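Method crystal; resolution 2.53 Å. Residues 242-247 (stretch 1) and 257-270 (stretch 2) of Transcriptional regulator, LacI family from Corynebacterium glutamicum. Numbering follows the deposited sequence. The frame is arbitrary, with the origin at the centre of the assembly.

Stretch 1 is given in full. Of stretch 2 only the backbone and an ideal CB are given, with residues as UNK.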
ATOM      1  N   VAL A 242       0.468  27.837   2.027  1.00 37.29           N
ATOM      2  CA  VAL A 242      -0.016  26.519   2.418  1.00 34.53           C
ATOM      3  C   VAL A 242       0.992  25.742   3.262  1.00 32.12           C
ATOM      4  O   VAL A 242       1.955  25.185   2.743  1.00 31.92           O
ATOM      5  CB  VAL A 242      -0.377  25.669   1.176  1.00 35.35           C
ATOM      6  CG1 VAL A 242      -0.973  24.337   1.616  1.00 35.85           C
ATOM      7  CG2 VAL A 242      -1.353  26.424   0.291  1.00 33.03           C
ATOM      8  N   PRO A 243       0.767  25.682   4.579  1.00 30.10           N
ATOM      9  CA  PRO A 243       1.667  24.965   5.487  1.00 29.81           C
ATOM     10  C   PRO A 243       1.708  23.460   5.204  1.00 30.32           C
ATOM     11  O   PRO A 243       0.693  22.855   4.858  1.00 30.51           O
ATOM     12  CB  PRO A 243       1.089  25.290   6.858  1.00 29.93           C
ATOM     13  CG  PRO A 243      -0.376  25.388   6.577  1.00 29.31           C
ATOM     14  CD  PRO A 243      -0.419  26.181   5.297  1.00 28.25           C
ATOM     15  N   ILE A 244       2.888  22.868   5.360  1.00 30.33           N
ATOM     16  CA  ILE A 244       3.088  21.445   5.111  1.00 29.54           C
ATOM     17  C   ILE A 244       3.848  20.772   6.252  1.00 28.63           C
ATOM     18  O   ILE A 244       5.022  21.054   6.465  1.00 30.10           O
ATOM     19  CB  ILE A 244       3.878  21.233   3.795  1.00 30.43           C
ATOM     20  CG1 ILE A 244       3.065  21.772   2.615  1.00 31.62           C
ATOM     21  CG2 ILE A 244       4.203  19.755   3.600  1.00 30.90           C
ATOM     22  CD1 ILE A 244       3.819  21.793   1.306  1.00 32.72           C
ATOM     23  N   MET A 245       3.184  19.886   6.985  1.00 26.69           N
ATOM     24  CA  MET A 245       3.845  19.183   8.077  1.00 25.09           C
ATOM     25  C   MET A 245       3.992  17.691   7.790  1.00 24.52           C
ATOM     26  O   MET A 245       3.227  17.113   7.018  1.00 24.15           O
ATOM     27  CB  MET A 245       3.096  19.404   9.395  1.00 22.84           C
ATOM     28  CG  MET A 245       3.161  20.854   9.881  1.00 19.91           C
ATOM     29  SD  MET A 245       3.156  21.006  11.664  1.00 11.51           S
ATOM     30  CE  MET A 245       3.434  22.754  11.816  1.00 15.17           C
ATOM     31  N   GLU A 246       4.983  17.072   8.424  1.00 24.49           N
ATOM     32  CA  GLU A 246       5.261  15.659   8.217  1.00 23.69           C
ATOM     33  C   GLU A 246       5.612  14.904   9.494  1.00 24.43           C
ATOM     34  O   GLU A 246       5.985  15.501  10.502  1.00 24.98           O
ATOM     35  CB  GLU A 246       6.412  15.523   7.204  1.00 22.38           C
ATOM     36  CG  GLU A 246       7.577  14.622   7.626  1.00 21.90           C
ATOM     37  CD  GLU A 246       8.737  14.642   6.635  1.00 20.91           C
ATOM     38  OE1 GLU A 246       9.102  15.738   6.160  1.00 20.08           O
ATOM     39  OE2 GLU A 246       9.297  13.568   6.340  1.00 16.81           O
ATOM     40  N   CYS A 247       5.453  13.584   9.447  1.00 23.99           N
ATOM     41  CA  CYS A 247       5.830  12.728  10.559  1.00 24.82           C
ATOM     42  C   CYS A 247       6.703  11.643   9.943  1.00 25.01           C
ATOM     43  O   CYS A 247       6.249  10.831   9.131  1.00 27.28           O
ATOM     44  CB  CYS A 247       4.603  12.146  11.289  1.00 26.66           C
ATOM     45  SG  CYS A 247       3.383  11.223  10.343  1.00 30.64           S
ATOM     46  N   UNK A 257      -0.044  13.423  16.729  1.00 28.13           N
ATOM     47  CA  UNK A 257       0.825  14.538  17.065  1.00 29.15           C
ATOM     48  C   UNK A 257       0.948  15.526  15.909  1.00 28.98           C
ATOM     49  O   UNK A 257       0.620  16.700  16.057  1.00 30.96           O
ATOM     50  CB  UNK A 257       2.209  14.023  17.464  1.00 29.15           C
ATOM     51  N   UNK A 258       1.418  15.057  14.758  1.00 28.39           N
ATOM     52  CA  UNK A 258       1.588  15.935  13.608  1.00 27.54           C
ATOM     53  C   UNK A 258       0.293  16.663  13.239  1.00 26.90           C
ATOM     54  O   UNK A 258       0.331  17.766  12.692  1.00 26.37           O
ATOM     55  CB  UNK A 258       2.090  15.128  12.409  1.00 27.54           C
ATOM     56  N   UNK A 259      -0.852  16.058  13.542  1.00 26.17           N
ATOM     57  CA  UNK A 259      -2.135  16.690  13.237  1.00 27.06           C
ATOM     58  C   UNK A 259      -2.424  17.788  14.263  1.00 28.07           C
ATOM     59  O   UNK A 259      -2.925  18.857  13.924  1.00 27.11           O
ATOM     60  CB  UNK A 259      -3.261  15.655  13.224  1.00 27.06           C
ATOM     61  N   UNK A 260      -2.098  17.519  15.522  1.00 28.81           N
ATOM     62  CA  UNK A 260      -2.313  18.495  16.574  1.00 31.41           C
ATOM     63  C   UNK A 260      -1.465  19.737  16.309  1.00 31.90           C
ATOM     64  O   UNK A 260      -1.965  20.857  16.345  1.00 33.35           O
ATOM     65  CB  UNK A 260      -1.984  17.896  17.943  1.00 31.41           C
ATOM     66  N   UNK A 261      -0.185  19.535  16.017  1.00 31.60           N
ATOM     67  CA  UNK A 261       0.721  20.652  15.772  1.00 31.78           C
ATOM     68  C   UNK A 261       0.280  21.577  14.636  1.00 31.63           C
ATOM     69  O   UNK A 261       0.346  22.796  14.763  1.00 33.28           O
ATOM     70  CB  UNK A 261       2.118  20.109  15.464  1.00 31.78           C
ATOM     71  N   UNK A 262      -0.159  20.995  13.528  1.00 30.56           N
ATOM     72  CA  UNK A 262      -0.590  21.764  12.365  1.00 30.07           C
ATOM     73  C   UNK A 262      -1.841  22.606  12.619  1.00 31.66           C
ATOM     74  O   UNK A 262      -1.911  23.770  12.223  1.00 29.80           O
ATOM     75  CB  UNK A 262      -0.848  20.814  11.194  1.00 30.07           C
ATOM     76  N   UNK A 263      -2.833  22.002  13.268  1.00 33.42           N
ATOM     77  CA  UNK A 263      -4.092  22.679  13.553  1.00 34.73           C
ATOM     78  C   UNK A 263      -3.960  23.627  14.734  1.00 35.56           C
ATOM     79  O   UNK A 263      -4.713  24.590  14.856  1.00 36.09           O
ATOM     80  CB  UNK A 263      -5.195  21.655  13.826  1.00 34.73           C
ATOM     81  N   UNK A 264      -2.997  23.337  15.599  1.00 36.05           N
ATOM     82  CA  UNK A 264      -2.731  24.149  16.776  1.00 37.02           C
ATOM     83  C   UNK A 264      -1.900  25.358  16.337  1.00 37.77           C
ATOM     84  O   UNK A 264      -2.027  26.448  16.894  1.00 40.08           O
ATOM     85  CB  UNK A 264      -2.012  23.341  17.858  1.00 37.02           C
ATOM     86  N   UNK A 265      -1.061  25.151  15.325  1.00 36.62           N
ATOM     87  CA  UNK A 265      -0.200  26.195  14.786  1.00 36.05           C
ATOM     88  C   UNK A 265      -0.926  27.111  13.794  1.00 37.39           C
ATOM     89  O   UNK A 265      -0.671  28.318  13.737  1.00 36.94           O
ATOM     90  CB  UNK A 265       1.014  25.558  14.106  1.00 36.05           C
ATOM     91  N   UNK A 266      -1.826  26.533  13.004  1.00 38.07           N
ATOM     92  CA  UNK A 266      -2.596  27.301  12.032  1.00 39.53           C
ATOM     93  C   UNK A 266      -4.089  27.047  12.302  1.00 40.59           C
ATOM     94  O   UNK A 266      -4.736  26.275  11.590  1.00 41.09           O
ATOM     95  CB  UNK A 266      -2.216  26.920  10.600  1.00 39.53           C
ATOM     96  N   UNK A 267      -4.646  27.698  13.340  1.00 41.03           N
ATOM     97  CA  UNK A 267      -6.057  27.552  13.729  1.00 40.77           C
ATOM     98  C   UNK A 267      -7.057  28.089  12.709  1.00 41.01           C
ATOM     99  O   UNK A 267      -8.253  27.801  12.781  1.00 41.73           O
ATOM    100  CB  UNK A 267      -6.289  28.263  15.064  1.00 40.77           C
ATOM    101  N   UNK A 268      -6.559  28.868  11.761  1.00 40.99           N
ATOM    102  CA  UNK A 268      -7.400  29.457  10.733  1.00 41.12           C
ATOM    103  C   UNK A 268      -7.716  28.514   9.564  1.00 41.09           C
ATOM    104  O   UNK A 268      -8.605  28.800   8.762  1.00 41.19           O
ATOM    105  CB  UNK A 268      -6.722  30.719  10.196  1.00 41.12           C
ATOM    106  N   UNK A 269      -6.994  27.397   9.466  1.00 39.53           N
ATOM    107  CA  UNK A 269      -7.213  26.444   8.376  1.00 37.15           C
ATOM    108  C   UNK A 269      -8.636  25.891   8.356  1.00 36.52           C
ATOM    109  O   UNK A 269      -9.210  25.559   9.399  1.00 35.34           O
ATOM    110  CB  UNK A 269      -6.217  25.288   8.489  1.00 37.15           C
ATOM    111  N   UNK A 270      -9.197  25.788   7.156  1.00 34.88           N
ATOM    112  CA  UNK A 270     -10.551  25.280   6.991  1.00 34.54           C
ATOM    113  C   UNK A 270     -10.552  23.853   6.444  1.00 34.95           C
ATOM    114  O   UNK A 270     -11.561  23.147   6.538  1.00 35.49           O
ATOM    115  CB  UNK A 270     -11.348  26.199   6.063  1.00 34.54           C
TER

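Strand 244-247 and helix 257-265 run nearly antiparallel, at 160° with axes 8.3 Å apart at closest approach. Pro243, Met245 and Cys247 direct CA-to-CB toward the helix, so stretch 1 offers a largely apolar strip without charge.

Position 257 has nothing of stretch 1 within 5.5 Å of its ideal CB; polar or charged residues would suit it. It is Glu257, whose end leads away.

At 258 the ideal CB lies 4.1 Å from Cys247 CB and 5.3 Å from Met245 CB, and the CA is 6.1 Å from Cys247 CA. So close a backbone favours a compact apolar residue such as Ala, Val or Ile. Val258 is found (chi1 79°, p): its CB is 4.0 Å from Cys247 CB, and its CG2 reaches 3.9 Å from Met245 CB and 3.4 Å from Glu246 O.

Positions 259 and 260 have no atom of stretch 1 within 5.5 Å of their ideal CB, and their phi/psi is helical, so any good helix former would do; they are Ala259 and Lys260.

At 261 the ideal CB is 4.0 Å from Met245 SD, beside the end of that side chain. A long residue, apolar or with an aliphatic stem, could follow it. Glu261 extends with chi1 and chi2 both t, bringing OE2 to 3.3 Å from Met245 CE, a contact without a hydrogen bond.

Position 262 also has its ideal CB 4.0 Å from Met245 SD, with Pro243 farther off in another direction; a Leu, Ile or Met could reach toward both. Leu262 touches both through CD1, 3.8 Å from Met245 CG and 4.1 Å from Pro243 CB.

Positions 263 and 264 are out of reach and accept many residues; they are Leu263 and Glu264.

At 265 the ideal CB is 4.4 Å from Met245 CE, so a small or medium side chain suffices. Thr265 turns its hydroxyl back to the helix, OG1 donating to Glu261 O at 2.5 Å.

Position 266 leaves helical phi/psi (-125/78), with its ideal CB 4.7 Å from Pro243 CG. A flat ring could lie against the proline; a branched aliphatic could also pack there. His266 sets one ring face under Pro243 CB, 3.7 Å from the ring centroid and 20° off the normal, a CH-pi contact. Its ND1 donates weakly to Leu262 O at 3.4 Å.

Positions 267 and 268 are the middle of a type I turn, out of reach; phi of -66° at 267 admits proline. They are Pro267 and Asp268.

At 269 CA-to-CB points toward stretch 1 from beyond 5.5 Å, calling for a longer apolar residue. Leu269 reaches Pro243 CG with CD1 at 4.2 Å.

Position 270 is unconstrained by stretch 1; it is Thr270.

Stretch 2 257-270: EVAKELLETHPDLT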
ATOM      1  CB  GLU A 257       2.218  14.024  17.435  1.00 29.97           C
ATOM      2  CG  GLU A 257       2.278  13.099  18.647  1.00 32.89           C
ATOM      3  CD  GLU A 257       1.939  13.797  19.952  1.00 36.78           C
ATOM      4  OE1 GLU A 257       2.158  15.025  20.058  1.00 39.05           O
ATOM      5  OE2 GLU A 257       1.469  13.113  20.884  1.00 38.96           O
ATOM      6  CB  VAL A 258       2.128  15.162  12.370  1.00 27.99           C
ATOM      7  CG1 VAL A 258       1.008  14.401  11.676  1.00 26.44           C
ATOM      8  CG2 VAL A 258       2.793  16.134  11.410  1.00 28.72           C
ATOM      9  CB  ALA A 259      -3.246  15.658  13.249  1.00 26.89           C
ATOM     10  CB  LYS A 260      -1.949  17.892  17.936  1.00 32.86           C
ATOM     11  CG  LYS A 260      -1.871  18.903  19.069  1.00 35.80           C
ATOM     12  CD  LYS A 260      -1.384  18.263  20.368  1.00 38.61           C
ATOM     13  CE  LYS A 260      -2.352  17.204  20.862  1.00 40.53           C
ATOM     14  NZ  LYS A 260      -1.962  16.642  22.188  1.00 43.87           N
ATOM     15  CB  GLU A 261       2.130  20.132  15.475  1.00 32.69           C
ATOM     16  CG  GLU A 261       3.214  21.127  15.827  1.00 33.97           C
ATOM     17  CD  GLU A 261       4.534  20.816  15.176  1.00 34.23           C
ATOM     18  OE1 GLU A 261       5.027  19.678  15.324  1.00 33.59           O
ATOM     19  OE2 GLU A 261       5.081  21.724  14.517  1.00 36.11           O
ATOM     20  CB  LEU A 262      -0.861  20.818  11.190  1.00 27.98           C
ATOM     21  CG  LEU A 262      -1.389  21.456   9.909  1.00 25.52           C
ATOM     22  CD1 LEU A 262      -0.278  22.227   9.238  1.00 23.98           C
ATOM     23  CD2 LEU A 262      -1.922  20.387   8.982  1.00 25.76           C
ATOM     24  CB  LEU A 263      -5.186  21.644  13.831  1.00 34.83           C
ATOM     25  CG  LEU A 263      -5.441  20.684  12.666  1.00 35.18           C
ATOM     26  CD1 LEU A 263      -6.500  19.668  13.056  1.00 33.87           C
ATOM     27  CD2 LEU A 263      -5.861  21.483  11.431  1.00 33.95           C
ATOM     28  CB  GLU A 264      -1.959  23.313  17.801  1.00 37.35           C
ATOM     29  CG  GLU A 264      -2.445  23.434  19.227  1.00 37.81           C
ATOM     30  CD  GLU A 264      -1.882  22.345  20.119  1.00 38.41           C
ATOM     31  OE1 GLU A 264      -0.651  22.120  20.094  1.00 38.96           O
ATOM     32  OE2 GLU A 264      -2.671  21.714  20.850  1.00 37.85           O
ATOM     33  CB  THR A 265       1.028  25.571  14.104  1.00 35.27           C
ATOM     34  OG1 THR A 265       1.779  24.834  15.078  1.00 35.49           O
ATOM     35  CG2 THR A 265       1.917  26.643  13.496  1.00 33.77           C
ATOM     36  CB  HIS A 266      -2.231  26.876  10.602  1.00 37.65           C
ATOM     37  CG  HIS A 266      -0.767  26.964  10.293  1.00 38.10           C
ATOM     38  ND1 HIS A 266       0.137  25.992  10.669  1.00 38.90           N
ATOM     39  CD2 HIS A 266      -0.047  27.910   9.643  1.00 37.64           C
ATOM     40  CE1 HIS A 266       1.347  26.333  10.265  1.00 37.30           C
ATOM     41  NE2 HIS A 266       1.263  27.494   9.640  1.00 36.76           N
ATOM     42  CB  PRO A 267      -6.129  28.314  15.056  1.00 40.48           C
ATOM     43  CG  PRO A 267      -4.725  28.244  15.580  1.00 40.77           C
ATOM     44  CD  PRO A 267      -3.925  28.510  14.335  1.00 40.95           C
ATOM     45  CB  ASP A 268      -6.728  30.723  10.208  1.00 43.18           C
ATOM     46  CG  ASP A 268      -5.274  30.494   9.834  1.00 46.03           C
ATOM     47  OD1 ASP A 268      -4.477  30.127  10.728  1.00 46.38           O
ATOM     48  OD2 ASP A 268      -4.927  30.677   8.645  1.00 48.51           O
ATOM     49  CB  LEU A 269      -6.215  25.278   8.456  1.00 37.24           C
ATOM     50  CG  LEU A 269      -4.724  25.542   8.190  1.00 36.94           C
ATOM     51  CD1 LEU A 269      -3.940  24.267   8.428  1.00 35.79           C
ATOM     52  CD2 LEU A 269      -4.514  26.034   6.765  1.00 35.67           C
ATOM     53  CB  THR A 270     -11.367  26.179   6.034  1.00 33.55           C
ATOM     54  OG1 THR A 270     -10.784  26.145   4.727  1.00 32.56           O
ATOM     55  CG2 THR A 270     -11.379  27.620   6.540  1.00 31.42           C
TER
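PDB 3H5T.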